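Local coordinates for protein transcriptional regulator (Streptococcus pneumoniae, PDB 2GNP) that is probably a transcriptional regulator that binds a sugar or related small-molecule effector through a Rossmann-like sugar-binding domain, at residues A[24-29]-A[44-49]; A[134-139]-A[209-214]; A[193-198]-A[243-248]. All coordinates share one frame; numbering follows the deposited sequence.

Interaction 1: residues A[24-29]-A[44-49]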
ATOM      1  N   SER A  24      -3.819 -14.298  -2.796  1.00 15.72           N
ATOM      2  CA  SER A  24      -5.191 -13.997  -2.420  1.00 15.56           C
ATOM      3  C   SER A  24      -5.694 -12.804  -3.168  1.00 14.86           C
ATOM      4  O   SER A  24      -4.948 -11.886  -3.464  1.00 12.41           O
ATOM      5  CB  SER A  24      -5.296 -13.651  -0.933  1.00 16.48           C
ATOM      6  OG  SER A  24      -4.834 -14.711  -0.139  1.00 20.97           O
ATOM      7  N   LEU A  25      -6.985 -12.823  -3.463  1.00 13.23           N
ATOM      8  CA  LEU A  25      -7.624 -11.774  -4.285  1.00 12.41           C
ATOM      9  C   LEU A  25      -9.140 -11.693  -4.084  1.00 13.94           C
ATOM     10  O   LEU A  25      -9.787 -12.730  -4.120  1.00 15.02           O
ATOM     11  CB  LEU A  25      -7.412 -12.082  -5.768  1.00 13.36           C
ATOM     12  CG  LEU A  25      -8.061 -11.166  -6.775  1.00 12.98           C
ATOM     13  CD1 LEU A  25      -7.612  -9.726  -6.694  1.00 12.44           C
ATOM     14  CD2 LEU A  25      -7.766 -11.710  -8.170  1.00 17.42           C
ATOM     15  N   GLU A  26      -9.638 -10.495  -3.801  1.00 12.57           N
ATOM     16  CA  GLU A  26     -11.087 -10.239  -3.820  1.00 14.55           C
ATOM     17  C   GLU A  26     -11.351  -9.202  -4.869  1.00 16.15           C
ATOM     18  O   GLU A  26     -10.722  -8.127  -4.857  1.00 15.34           O
ATOM     19  CB  GLU A  26     -11.649  -9.769  -2.463  1.00 15.39           C
ATOM     20  CG  GLU A  26     -11.746 -10.872  -1.365  1.00 17.05           C
ATOM     21  CD  GLU A  26     -10.404 -11.198  -0.696  1.00 19.78           C
ATOM     22  OE1 GLU A  26      -9.550 -10.291  -0.609  1.00 19.34           O
ATOM     23  OE2 GLU A  26     -10.242 -12.350  -0.214  1.00 23.83           O
ATOM     24  N   ILE A  27     -12.277  -9.505  -5.798  1.00 15.19           N
ATOM     25  CA  ILE A  27     -12.683  -8.549  -6.832  1.00 15.57           C
ATOM     26  C   ILE A  27     -14.122  -8.128  -6.490  1.00 18.04           C
ATOM     27  O   ILE A  27     -15.043  -8.960  -6.543  1.00 18.47           O
ATOM     28  CB  ILE A  27     -12.641  -9.172  -8.289  1.00 16.05           C
ATOM     29  CG1 ILE A  27     -11.215  -9.644  -8.656  1.00 17.07           C
ATOM     30  CG2 ILE A  27     -13.138  -8.177  -9.286  1.00 15.13           C
ATOM     31  CD1 ILE A  27     -11.212 -10.556  -9.867  1.00 16.41           C
ATOM     32  N   ILE A  28     -14.283  -6.856  -6.142  1.00 17.99           N
ATOM     33  CA  ILE A  28     -15.619  -6.267  -5.920  1.00 18.65           C
ATOM     34  C   ILE A  28     -16.298  -5.930  -7.240  1.00 18.87           C
ATOM     35  O   ILE A  28     -15.738  -5.207  -8.056  1.00 16.40           O
ATOM     36  CB  ILE A  28     -15.554  -4.994  -5.012  1.00 20.06           C
ATOM     37  CG1 ILE A  28     -15.204  -5.364  -3.569  1.00 22.09           C
ATOM     38  CG2 ILE A  28     -16.916  -4.241  -4.963  1.00 20.06           C
ATOM     39  CD1 ILE A  28     -13.890  -5.783  -3.376  1.00 21.09           C
ATOM     40  N   PRO A  29     -17.558  -6.392  -7.426  1.00 20.69           N
ATOM     41  CA  PRO A  29     -18.273  -6.081  -8.652  1.00 22.10           C
ATOM     42  C   PRO A  29     -18.668  -4.612  -8.701  1.00 21.98           C
ATOM     43  O   PRO A  29     -18.881  -3.997  -7.631  1.00 24.03           O
ATOM     44  CB  PRO A  29     -19.525  -6.955  -8.550  1.00 22.80           C
ATOM     45  CG  PRO A  29     -19.772  -7.108  -7.087  1.00 24.10           C
ATOM     46  CD  PRO A  29     -18.353  -7.224  -6.502  1.00 22.47           C
ATOM     47  N   SER A  44     -14.374  -0.978   0.797  1.00 16.86           N
ATOM     48  CA  SER A  44     -13.872  -0.793   2.168  1.00 17.19           C
ATOM     49  C   SER A  44     -14.401  -1.818   3.137  1.00 18.25           C
ATOM     50  O   SER A  44     -13.675  -2.244   4.053  1.00 17.99           O
ATOM     51  CB  SER A  44     -14.171   0.616   2.695  1.00 16.26           C
ATOM     52  OG  SER A  44     -13.539   1.595   1.932  1.00 18.90           O
ATOM     53  N   GLN A  45     -15.680  -2.216   3.004  1.00 19.10           N
ATOM     54  CA  GLN A  45     -16.243  -3.204   3.932  1.00 20.65           C
ATOM     55  C   GLN A  45     -15.625  -4.585   3.726  1.00 19.62           C
ATOM     56  O   GLN A  45     -15.373  -5.323   4.665  1.00 20.32           O
ATOM     57  CB  GLN A  45     -17.785  -3.248   3.772  1.00 21.93           C
ATOM     58  CG  GLN A  45     -18.443  -4.123   4.774  1.00 26.89           C
ATOM     59  CD  GLN A  45     -18.201  -3.644   6.216  1.00 31.00           C
ATOM     60  OE1 GLN A  45     -17.633  -4.375   7.021  1.00 37.67           O
ATOM     61  NE2 GLN A  45     -18.593  -2.415   6.520  1.00 31.25           N
ATOM     62  N   VAL A  46     -15.398  -4.939   2.453  1.00 18.39           N
ATOM     63  CA  VAL A  46     -14.810  -6.228   2.135  1.00 18.28           C
ATOM     64  C   VAL A  46     -13.414  -6.230   2.755  1.00 17.08           C
ATOM     65  O   VAL A  46     -13.053  -7.160   3.504  1.00 17.56           O
ATOM     66  CB  VAL A  46     -14.777  -6.452   0.649  1.00 18.05           C
ATOM     67  CG1 VAL A  46     -13.834  -7.643   0.293  1.00 18.92           C
ATOM     68  CG2 VAL A  46     -16.242  -6.689   0.116  1.00 17.57           C
ATOM     69  N   ALA A  47     -12.717  -5.114   2.566  1.00 16.88           N
ATOM     70  CA  ALA A  47     -11.293  -4.993   2.992  1.00 17.15           C
ATOM     71  C   ALA A  47     -11.221  -5.065   4.504  1.00 16.78           C
ATOM     72  O   ALA A  47     -10.359  -5.738   5.058  1.00 15.19           O
ATOM     73  CB  ALA A  47     -10.667  -3.708   2.477  1.00 16.24           C
ATOM     74  N   ALA A  48     -12.171  -4.379   5.162  1.00 17.01           N
ATOM     75  CA  ALA A  48     -12.223  -4.387   6.617  1.00 17.03           C
ATOM     76  C   ALA A  48     -12.438  -5.786   7.159  1.00 17.13           C
ATOM     77  O   ALA A  48     -11.723  -6.215   8.071  1.00 16.62           O
ATOM     78  CB  ALA A  48     -13.346  -3.428   7.152  1.00 16.15           C
ATOM     79  N   GLY A  49     -13.394  -6.520   6.577  1.00 16.94           N
ATOM     80  CA  GLY A  49     -13.630  -7.885   6.993  1.00 17.83           C
ATOM     81  C   GLY A  49     -12.410  -8.782   6.805  1.00 16.31           C
ATOM     82  O   GLY A  49     -12.031  -9.558   7.702  1.00 16.81           O
TER

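Interaction 2: residues A[134-139]-A[209-214]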
ATOM      1  N   GLY A 134      22.069   8.239   8.177  1.00 18.67           N
ATOM      2  CA  GLY A 134      22.154   8.695   9.559  1.00 20.80           C
ATOM      3  C   GLY A 134      20.917   8.280  10.360  1.00 19.65           C
ATOM      4  O   GLY A 134      21.053   7.853  11.512  1.00 21.19           O
ATOM      5  N   ILE A 135      19.737   8.388   9.730  1.00 18.86           N
ATOM      6  CA  ILE A 135      18.463   7.944  10.375  1.00 17.03           C
ATOM      7  C   ILE A 135      18.395   6.413  10.352  1.00 16.96           C
ATOM      8  O   ILE A 135      18.209   5.751  11.387  1.00 16.05           O
ATOM      9  CB  ILE A 135      17.263   8.554   9.676  1.00 16.03           C
ATOM     10  CG1 ILE A 135      17.199  10.069   9.873  1.00 15.09           C
ATOM     11  CG2 ILE A 135      15.947   7.878  10.101  1.00 16.64           C
ATOM     12  CD1 ILE A 135      16.302  10.779   8.873  1.00 17.05           C
ATOM     13  N   LEU A 136      18.570   5.810   9.179  1.00 16.28           N
ATOM     14  CA  LEU A 136      18.342   4.372   9.084  1.00 16.84           C
ATOM     15  C   LEU A 136      19.279   3.528   9.942  1.00 18.08           C
ATOM     16  O   LEU A 136      18.881   2.461  10.432  1.00 18.97           O
ATOM     17  CB  LEU A 136      18.399   3.913   7.627  1.00 16.49           C
ATOM     18  CG  LEU A 136      17.304   4.488   6.700  1.00 18.04           C
ATOM     19  CD1 LEU A 136      17.732   4.069   5.266  1.00 15.60           C
ATOM     20  CD2 LEU A 136      15.920   3.935   6.988  1.00 13.88           C
ATOM     21  N   GLN A 137      20.525   4.003  10.078  1.00 19.05           N
ATOM     22  CA  GLN A 137      21.569   3.265  10.776  1.00 21.37           C
ATOM     23  C   GLN A 137      21.692   3.690  12.247  1.00 20.79           C
ATOM     24  O   GLN A 137      22.615   3.265  12.946  1.00 21.06           O
ATOM     25  CB  GLN A 137      22.901   3.484  10.045  1.00 22.67           C
ATOM     26  CG  GLN A 137      22.969   2.826   8.619  1.00 23.35           C
ATOM     27  CD  GLN A 137      24.255   3.234   7.782  1.00 26.71           C
ATOM     28  OE1 GLN A 137      24.425   2.792   6.642  1.00 35.47           O
ATOM     29  NE2 GLN A 137      25.141   4.068   8.364  1.00 31.37           N
ATOM     30  N   SER A 138      20.787   4.559  12.704  1.00 19.25           N
ATOM     31  CA  SER A 138      20.896   5.126  14.054  1.00 18.27           C
ATOM     32  C   SER A 138      20.553   4.117  15.151  1.00 16.92           C
ATOM     33  O   SER A 138      19.911   3.134  14.910  1.00 17.67           O
ATOM     34  CB  SER A 138      20.011   6.370  14.194  1.00 19.17           C
ATOM     35  OG  SER A 138      18.646   5.926  14.137  1.00 20.08           O
ATOM     36  N   ARG A 139      21.028   4.334  16.375  1.00 18.07           N
ATOM     37  CA  ARG A 139      20.604   3.467  17.467  1.00 17.81           C
ATOM     38  C   ARG A 139      19.110   3.598  17.714  1.00 17.42           C
ATOM     39  O   ARG A 139      18.478   2.595  18.056  1.00 19.70           O
ATOM     40  CB  ARG A 139      21.279   3.866  18.799  1.00 17.63           C
ATOM     41  CG  ARG A 139      21.416   2.775  19.765  1.00 20.80           C
ATOM     42  CD  ARG A 139      22.178   3.278  21.002  1.00 20.61           C
ATOM     43  NE  ARG A 139      22.388   2.164  21.920  1.00 21.61           N
ATOM     44  CZ  ARG A 139      21.620   1.879  22.963  1.00 23.81           C
ATOM     45  NH1 ARG A 139      20.542   2.641  23.253  1.00 20.47           N
ATOM     46  NH2 ARG A 139      21.914   0.793  23.690  1.00 23.13           N
ATOM     47  N   ARG A 209      17.367   7.776  -0.427  1.00 15.58           N
ATOM     48  CA  ARG A 209      17.070   8.931   0.381  1.00 16.23           C
ATOM     49  C   ARG A 209      15.738   8.727   1.150  1.00 13.86           C
ATOM     50  O   ARG A 209      15.316   9.637   1.864  1.00 15.12           O
ATOM     51  CB  ARG A 209      16.887  10.210  -0.470  1.00 17.01           C
ATOM     52  CG  ARG A 209      18.165  10.900  -0.942  1.00 21.86           C
ATOM     53  CD  ARG A 209      17.911  11.768  -2.204  1.00 18.22           C
ATOM     54  NE  ARG A 209      16.791  12.717  -2.134  1.00 22.73           N
ATOM     55  CZ  ARG A 209      16.120  13.130  -3.194  1.00 25.22           C
ATOM     56  NH1 ARG A 209      16.415  12.634  -4.387  1.00 23.64           N
ATOM     57  NH2 ARG A 209      15.127  13.999  -3.069  1.00 29.10           N
ATOM     58  N   THR A 210      15.110   7.564   0.927  1.00 14.59           N
ATOM     59  CA  THR A 210      13.710   7.364   1.385  1.00 13.61           C
ATOM     60  C   THR A 210      13.686   6.546   2.703  1.00 13.51           C
ATOM     61  O   THR A 210      14.362   5.520   2.838  1.00 12.90           O
ATOM     62  CB  THR A 210      12.902   6.693   0.278  1.00 14.57           C
ATOM     63  OG1 THR A 210      12.933   7.548  -0.874  1.00 15.33           O
ATOM     64  CG2 THR A 210      11.423   6.453   0.713  1.00 14.14           C
ATOM     65  N   ILE A 211      12.876   7.057   3.656  1.00 12.69           N
ATOM     66  CA  ILE A 211      12.810   6.468   4.965  1.00 11.86           C
ATOM     67  C   ILE A 211      11.563   5.566   4.960  1.00 12.15           C
ATOM     68  O   ILE A 211      10.489   5.941   5.427  1.00 12.81           O
ATOM     69  CB  ILE A 211      12.737   7.514   6.113  1.00 13.26           C
ATOM     70  CG1 ILE A 211      13.947   8.460   6.066  1.00 13.77           C
ATOM     71  CG2 ILE A 211      12.728   6.767   7.470  1.00 11.48           C
ATOM     72  CD1 ILE A 211      15.280   7.768   6.128  1.00 15.44           C
ATOM     73  N   ALA A 212      11.707   4.398   4.364  1.00 11.68           N
ATOM     74  CA  ALA A 212      10.574   3.451   4.249  1.00 12.21           C
ATOM     75  C   ALA A 212      11.087   2.041   4.189  1.00 10.59           C
ATOM     76  O   ALA A 212      12.244   1.782   3.846  1.00 10.60           O
ATOM     77  CB  ALA A 212       9.812   3.736   2.945  1.00 11.99           C
ATOM     78  N   ILE A 213      10.204   1.094   4.480  1.00 10.24           N
ATOM     79  CA  ILE A 213      10.527  -0.316   4.226  1.00 10.02           C
ATOM     80  C   ILE A 213      11.008  -0.515   2.798  1.00 11.01           C
ATOM     81  O   ILE A 213      10.521   0.125   1.903  1.00 11.65           O
ATOM     82  CB  ILE A 213       9.331  -1.228   4.544  1.00 11.02           C
ATOM     83  CG1 ILE A 213       9.709  -2.701   4.585  1.00 12.21           C
ATOM     84  CG2 ILE A 213       8.126  -0.963   3.604  1.00 11.26           C
ATOM     85  CD1 ILE A 213       8.500  -3.583   5.091  1.00 11.38           C
ATOM     86  N   SER A 214      12.006  -1.371   2.619  1.00 11.57           N
ATOM     87  CA  SER A 214      12.418  -1.689   1.229  1.00 12.73           C
ATOM     88  C   SER A 214      11.397  -2.557   0.503  1.00 13.18           C
ATOM     89  O   SER A 214      10.646  -3.311   1.125  1.00 12.59           O
ATOM     90  CB  SER A 214      13.769  -2.389   1.261  1.00 13.08           C
ATOM     91  OG  SER A 214      13.692  -3.709   1.791  1.00 13.59           O
TER

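Interaction 3: residues A[193-198]-A[243-248]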
ATOM      1  N   ARG A 193       7.805   4.224  -2.451  1.00 13.66           N
ATOM      2  CA  ARG A 193       8.858   3.838  -3.420  1.00 14.98           C
ATOM      3  C   ARG A 193       8.265   3.767  -4.790  1.00 15.91           C
ATOM      4  O   ARG A 193       7.164   3.239  -4.969  1.00 16.53           O
ATOM      5  CB  ARG A 193       9.593   2.587  -3.018  1.00 15.69           C
ATOM      6  CG  ARG A 193      10.350   2.863  -1.683  1.00 13.79           C
ATOM      7  CD  ARG A 193      10.976   1.556  -1.222  1.00 14.89           C
ATOM      8  NE  ARG A 193      11.734   1.708   0.026  1.00 12.27           N
ATOM      9  CZ  ARG A 193      12.900   2.337   0.115  1.00 14.40           C
ATOM     10  NH1 ARG A 193      13.451   2.881  -1.001  1.00 12.80           N
ATOM     11  NH2 ARG A 193      13.533   2.457   1.302  1.00 13.86           N
ATOM     12  N   PHE A 194       9.004   4.338  -5.740  1.00 13.96           N
ATOM     13  CA  PHE A 194       8.512   4.587  -7.095  1.00 13.37           C
ATOM     14  C   PHE A 194       9.028   3.517  -8.003  1.00 14.09           C
ATOM     15  O   PHE A 194      10.226   3.218  -7.980  1.00 16.84           O
ATOM     16  CB  PHE A 194       8.941   6.007  -7.538  1.00 13.81           C
ATOM     17  CG  PHE A 194       8.230   7.082  -6.725  1.00 11.82           C
ATOM     18  CD1 PHE A 194       6.991   7.536  -7.144  1.00 15.40           C
ATOM     19  CD2 PHE A 194       8.752   7.546  -5.512  1.00 14.36           C
ATOM     20  CE1 PHE A 194       6.297   8.462  -6.397  1.00 15.09           C
ATOM     21  CE2 PHE A 194       8.011   8.480  -4.730  1.00 15.54           C
ATOM     22  CZ  PHE A 194       6.807   8.934  -5.201  1.00 17.00           C
ATOM     23  N   PHE A 195       8.138   2.983  -8.827  1.00 13.94           N
ATOM     24  CA  PHE A 195       8.547   1.886  -9.728  1.00 12.43           C
ATOM     25  C   PHE A 195       8.082   2.101 -11.157  1.00 14.14           C
ATOM     26  O   PHE A 195       7.153   2.880 -11.424  1.00 13.66           O
ATOM     27  CB  PHE A 195       8.037   0.552  -9.206  1.00 14.05           C
ATOM     28  CG  PHE A 195       6.562   0.560  -8.853  1.00 13.09           C
ATOM     29  CD1 PHE A 195       6.150   0.575  -7.512  1.00 15.68           C
ATOM     30  CD2 PHE A 195       5.596   0.608  -9.853  1.00 15.76           C
ATOM     31  CE1 PHE A 195       4.760   0.558  -7.179  1.00 15.54           C
ATOM     32  CE2 PHE A 195       4.238   0.615  -9.542  1.00 16.86           C
ATOM     33  CZ  PHE A 195       3.827   0.610  -8.179  1.00 15.16           C
ATOM     34  N   ASP A 196       8.741   1.363 -12.059  1.00 15.01           N
ATOM     35  CA  ASP A 196       8.376   1.350 -13.458  1.00 17.48           C
ATOM     36  C   ASP A 196       7.300   0.322 -13.810  1.00 17.61           C
ATOM     37  O   ASP A 196       6.643  -0.264 -12.930  1.00 17.02           O
ATOM     38  CB  ASP A 196       9.646   1.171 -14.303  1.00 17.49           C
ATOM     39  CG  ASP A 196      10.199  -0.257 -14.252  1.00 22.98           C
ATOM     40  OD1 ASP A 196       9.575  -1.180 -13.640  1.00 17.81           O
ATOM     41  OD2 ASP A 196      11.247  -0.497 -14.897  1.00 24.55           O
ATOM     42  N   SER A 197       7.072   0.098 -15.102  1.00 17.79           N
ATOM     43  CA  SER A 197       5.937  -0.773 -15.539  1.00 18.69           C
ATOM     44  C   SER A 197       6.056  -2.241 -15.173  1.00 19.83           C
ATOM     45  O   SER A 197       5.071  -2.994 -15.327  1.00 19.49           O
ATOM     46  CB  SER A 197       5.775  -0.669 -17.071  1.00 20.34           C
ATOM     47  OG  SER A 197       6.822  -1.362 -17.699  1.00 19.38           O
ATOM     48  N   LYS A 198       7.254  -2.648 -14.712  1.00 18.30           N
ATOM     49  CA  LYS A 198       7.554  -4.030 -14.315  1.00 19.97           C
ATOM     50  C   LYS A 198       7.706  -4.145 -12.792  1.00 18.71           C
ATOM     51  O   LYS A 198       8.057  -5.199 -12.261  1.00 19.14           O
ATOM     52  CB  LYS A 198       8.885  -4.428 -14.934  1.00 19.91           C
ATOM     53  CG  LYS A 198       8.789  -4.684 -16.464  1.00 23.44           C
ATOM     54  CD  LYS A 198      10.186  -5.202 -16.936  1.00 27.85           C
ATOM     55  CE  LYS A 198      10.112  -5.993 -18.238  1.00 31.97           C
ATOM     56  NZ  LYS A 198       9.285  -5.294 -19.264  1.00 34.48           N
ATOM     57  N   ALA A 243       5.740  -7.740 -10.321  1.00 14.88           N
ATOM     58  CA  ALA A 243       6.903  -7.865  -9.428  1.00 16.16           C
ATOM     59  C   ALA A 243       6.542  -8.590  -8.138  1.00 14.64           C
ATOM     60  O   ALA A 243       7.386  -8.763  -7.238  1.00 14.53           O
ATOM     61  CB  ALA A 243       7.467  -6.485  -9.154  1.00 16.28           C
ATOM     62  N   ASN A 244       5.277  -9.016  -8.043  1.00 14.88           N
ATOM     63  CA  ASN A 244       4.803  -9.727  -6.822  1.00 15.36           C
ATOM     64  C   ASN A 244       5.145  -8.952  -5.562  1.00 14.22           C
ATOM     65  O   ASN A 244       5.622  -9.527  -4.582  1.00 14.13           O
ATOM     66  CB  ASN A 244       5.345 -11.160  -6.727  1.00 15.20           C
ATOM     67  CG  ASN A 244       4.884 -12.013  -7.888  1.00 19.36           C
ATOM     68  OD1 ASN A 244       5.640 -12.280  -8.814  1.00 24.33           O
ATOM     69  ND2 ASN A 244       3.647 -12.445  -7.836  1.00 19.14           N
ATOM     70  N   LEU A 245       4.952  -7.634  -5.618  1.00 14.09           N
ATOM     71  CA  LEU A 245       5.265  -6.755  -4.454  1.00 13.31           C
ATOM     72  C   LEU A 245       4.360  -6.970  -3.254  1.00 13.53           C
ATOM     73  O   LEU A 245       4.806  -6.767  -2.136  1.00 15.47           O
ATOM     74  CB  LEU A 245       5.334  -5.280  -4.784  1.00 13.45           C
ATOM     75  CG  LEU A 245       6.320  -4.939  -5.923  1.00 14.01           C
ATOM     76  CD1 LEU A 245       6.331  -3.408  -6.236  1.00 13.15           C
ATOM     77  CD2 LEU A 245       7.771  -5.409  -5.559  1.00 15.05           C
ATOM     78  N   VAL A 246       3.105  -7.350  -3.491  1.00 14.44           N
ATOM     79  CA  VAL A 246       2.232  -7.821  -2.430  1.00 13.71           C
ATOM     80  C   VAL A 246       1.617  -9.153  -2.857  1.00 12.64           C
ATOM     81  O   VAL A 246       1.694  -9.569  -4.018  1.00 13.16           O
ATOM     82  CB  VAL A 246       1.068  -6.798  -2.147  1.00 14.53           C
ATOM     83  CG1 VAL A 246       1.649  -5.386  -1.795  1.00 14.76           C
ATOM     84  CG2 VAL A 246       0.221  -6.738  -3.378  1.00 15.33           C
ATOM     85  N   ASN A 247       1.054  -9.851  -1.897  1.00 11.70           N
ATOM     86  CA  ASN A 247       0.465 -11.188  -2.145  1.00 12.46           C
ATOM     87  C   ASN A 247      -1.026 -11.263  -1.957  1.00 11.30           C
ATOM     88  O   ASN A 247      -1.578 -12.342  -2.056  1.00 12.36           O
ATOM     89  CB  ASN A 247       1.200 -12.315  -1.394  1.00 11.85           C
ATOM     90  CG  ASN A 247       1.214 -12.125   0.079  1.00 15.42           C
ATOM     91  OD1 ASN A 247       0.276 -11.566   0.651  1.00 13.51           O
ATOM     92  ND2 ASN A 247       2.350 -12.494   0.717  1.00 19.78           N
ATOM     93  N   HIS A 248      -1.668 -10.131  -1.643  1.00 11.66           N
ATOM     94  CA  HIS A 248      -3.131 -10.085  -1.495  1.00 12.41           C
ATOM     95  C   HIS A 248      -3.648  -8.759  -1.981  1.00 12.64           C
ATOM     96  O   HIS A 248      -3.218  -7.690  -1.495  1.00 13.99           O
ATOM     97  CB  HIS A 248      -3.479 -10.267  -0.029  1.00 11.01           C
ATOM     98  CG  HIS A 248      -4.946 -10.541   0.241  1.00 12.98           C
ATOM     99  ND1 HIS A 248      -5.367 -11.175   1.397  1.00 14.92           N
ATOM    100  CD2 HIS A 248      -6.068 -10.260  -0.469  1.00 14.87           C
ATOM    101  CE1 HIS A 248      -6.691 -11.277   1.385  1.00 17.38           C
ATOM    102  NE2 HIS A 248      -7.144 -10.742   0.261  1.00 16.39           N
TER

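Interaction 1: residues A[24-29]-A[44-49]
Val-46, on helix 36-54, rests its two methyl groups against Glu-26 and Ile-28 on strand 24-28. CG1 touches both partners, 4.1 Å from Glu-26 CB and also 4.1 Å from Ile-28 CD1. The second methyl works on one partner alone: Val-46 CG2 comes to 4.1 Å from Ile-28 CG1. Val-46 and Ile-28 meet end to end, whereas Glu-26 runs obliquely across the valine and offers it the aliphatic base of its chain, with CG 4.2 Å from Val-46 CG1. The valine splits its methyls in this way because CG1 stands opposite the backbone N (chi1 166°), with CG2 beside that nitrogen.

One step out, the bend of Glu-26 at its second torsion (chi2 78°) separates the two ends of the residue. The carbon part stays against the valine while the carboxylate turns away, and OE1 is hydrogen-bonded to His-248 NE2 on the parallel neighbouring strand 248-252. Ile-250 of that same strand touches both Glu-26 and Ile-28, and Val-50 and Ile-43 on the helix extend the apolar patch. On the other face of the strand, Leu-25 and Ile-27 pack against helix 5-20. Farther on, helix 36-54 leads into strand 60-63, parallel to 24-28 in the same sheet with three strands between them, so the contact lies in a beta-alpha-beta crossover.

No hydrogen bond joins the two segments, and only 107 Å² is buried between them. Attraction here is between carbon atoms, so the valine acts as one part of a wider apolar helix-on-sheet interface, with Glu-26 OE1 bonded to His-248.

Interaction 2: residues A[134-139]-A[209-214]
Apolar contact comes first: Ile-211 sends its CD1 methyl to the last turn of helix 129-136, where Ile-135 and Leu-136 receive it together. Leu-136 is met at its branch point, CG lying 3.9 Å from Ile-211 CD1, and the two side chains run antiparallel alongside one another. Ile-135 crosses the same isoleucine at about a right angle, its CG2 4.0 Å from Ile-211 CD1. A folded second torsion in Ile-211 (chi2 -57°) helps bring this one methyl against both helix residues. At the margin, Leu-136 CD1 rests 4.4 Å from the carbonyl oxygen Thr-210 O.

Hydrogen bonds run within each side and to its surroundings, none across. Ile-135 O is gripped twice, by Ser-138 N at 3.1 Å and by Ser-138 OG at 2.8 Å, the hydroxyl tilted 17° from the carbonyl plane. Ser-138 OG also bonds to Phe-141 N, so the serine links the helix end to the residues after it. On the other side, Ile-211 shares a backbone bond with Ile-124, and Arg-193 binds the carbonyls of Ala-212 and Ile-213.

Ser-214 then acts as N-cap of helix 215-218, its OG accepting from Asp-217 N. The whole is a helix C-terminus packed on the loop linking helices 204-207 and 215-218, toward the edge of a Rossmann-like alpha/beta domain.

Interaction 3: residues A[193-198]-A[243-248]
A Schellman motif at the end of helix 234-242 sets Ala-243 and Leu-245 against Phe-195 and Lys-198, near the second strand of a beta-hairpin (188-190 with 193-195). Asn-244 carries the positive phi of that motif (51°) and turns the chain toward strand 248-252.

Two separate touches make the contact. In the first, Leu-245 CD1 approaches the Phe-195 ring obliquely, 4.2 Å from CD1 of that ring, the leucine and phenylalanine side chains lying side by side with their ends pointing opposite ways. Phe-195 holds its CG between the backbone N and the carbonyl carbon (chi1 50°), directing the ring toward the leucine; Ile-190 of the partner strand and Val-240 of the helix also pack on it. In the second, the methyl Ala-243 CB sits 3.4 Å from the backbone oxygen Lys-198 O, a van der Waals touch, while the lysine chain leads away.

An Asx turn leads up to that residue. Asp-196 OD1 accepts from Lys-198 N at 2.9 Å, with an N-H...O angle of 150°, the donor standing well above the carboxylate plane. The same OD1 also accepts from Lys-200 N, so one carboxylate oxygen accepts two backbone N-H groups along the bend. Meanwhile Ser-239 OG and Arg-242 NH1 bond to the carbonyls of Asp-196 and Ser-197, tying the turn to the helix.

Asx turn and Schellman motif thus face each other, one following the hairpin and the other ending a helix: the helix-to-strand connection of a Rossmann-like domain packed against the loop that follows a hairpin.

From the N terminus, interaction 1 closes first, over a short span of 14 residues, 8 of them helical, between strand 24-28 and the middle of helix 36-54. Interaction 2 opens much later, at 134-139, and before it closes at 209-214 the chain has already passed 193-198, where interaction 3 begins; interaction 3 closes at 243-248, so these two cross. They also touch: Arg-193 of the hairpin joins the two contacts. Interaction 3 reaches interaction 1 through adjacent parallel strands, 24-28 and 248-252. Interactions 1 and 2, on opposite sides of the chain's centre with nearest atoms about 18 Å apart, are thus bridged by interaction 3.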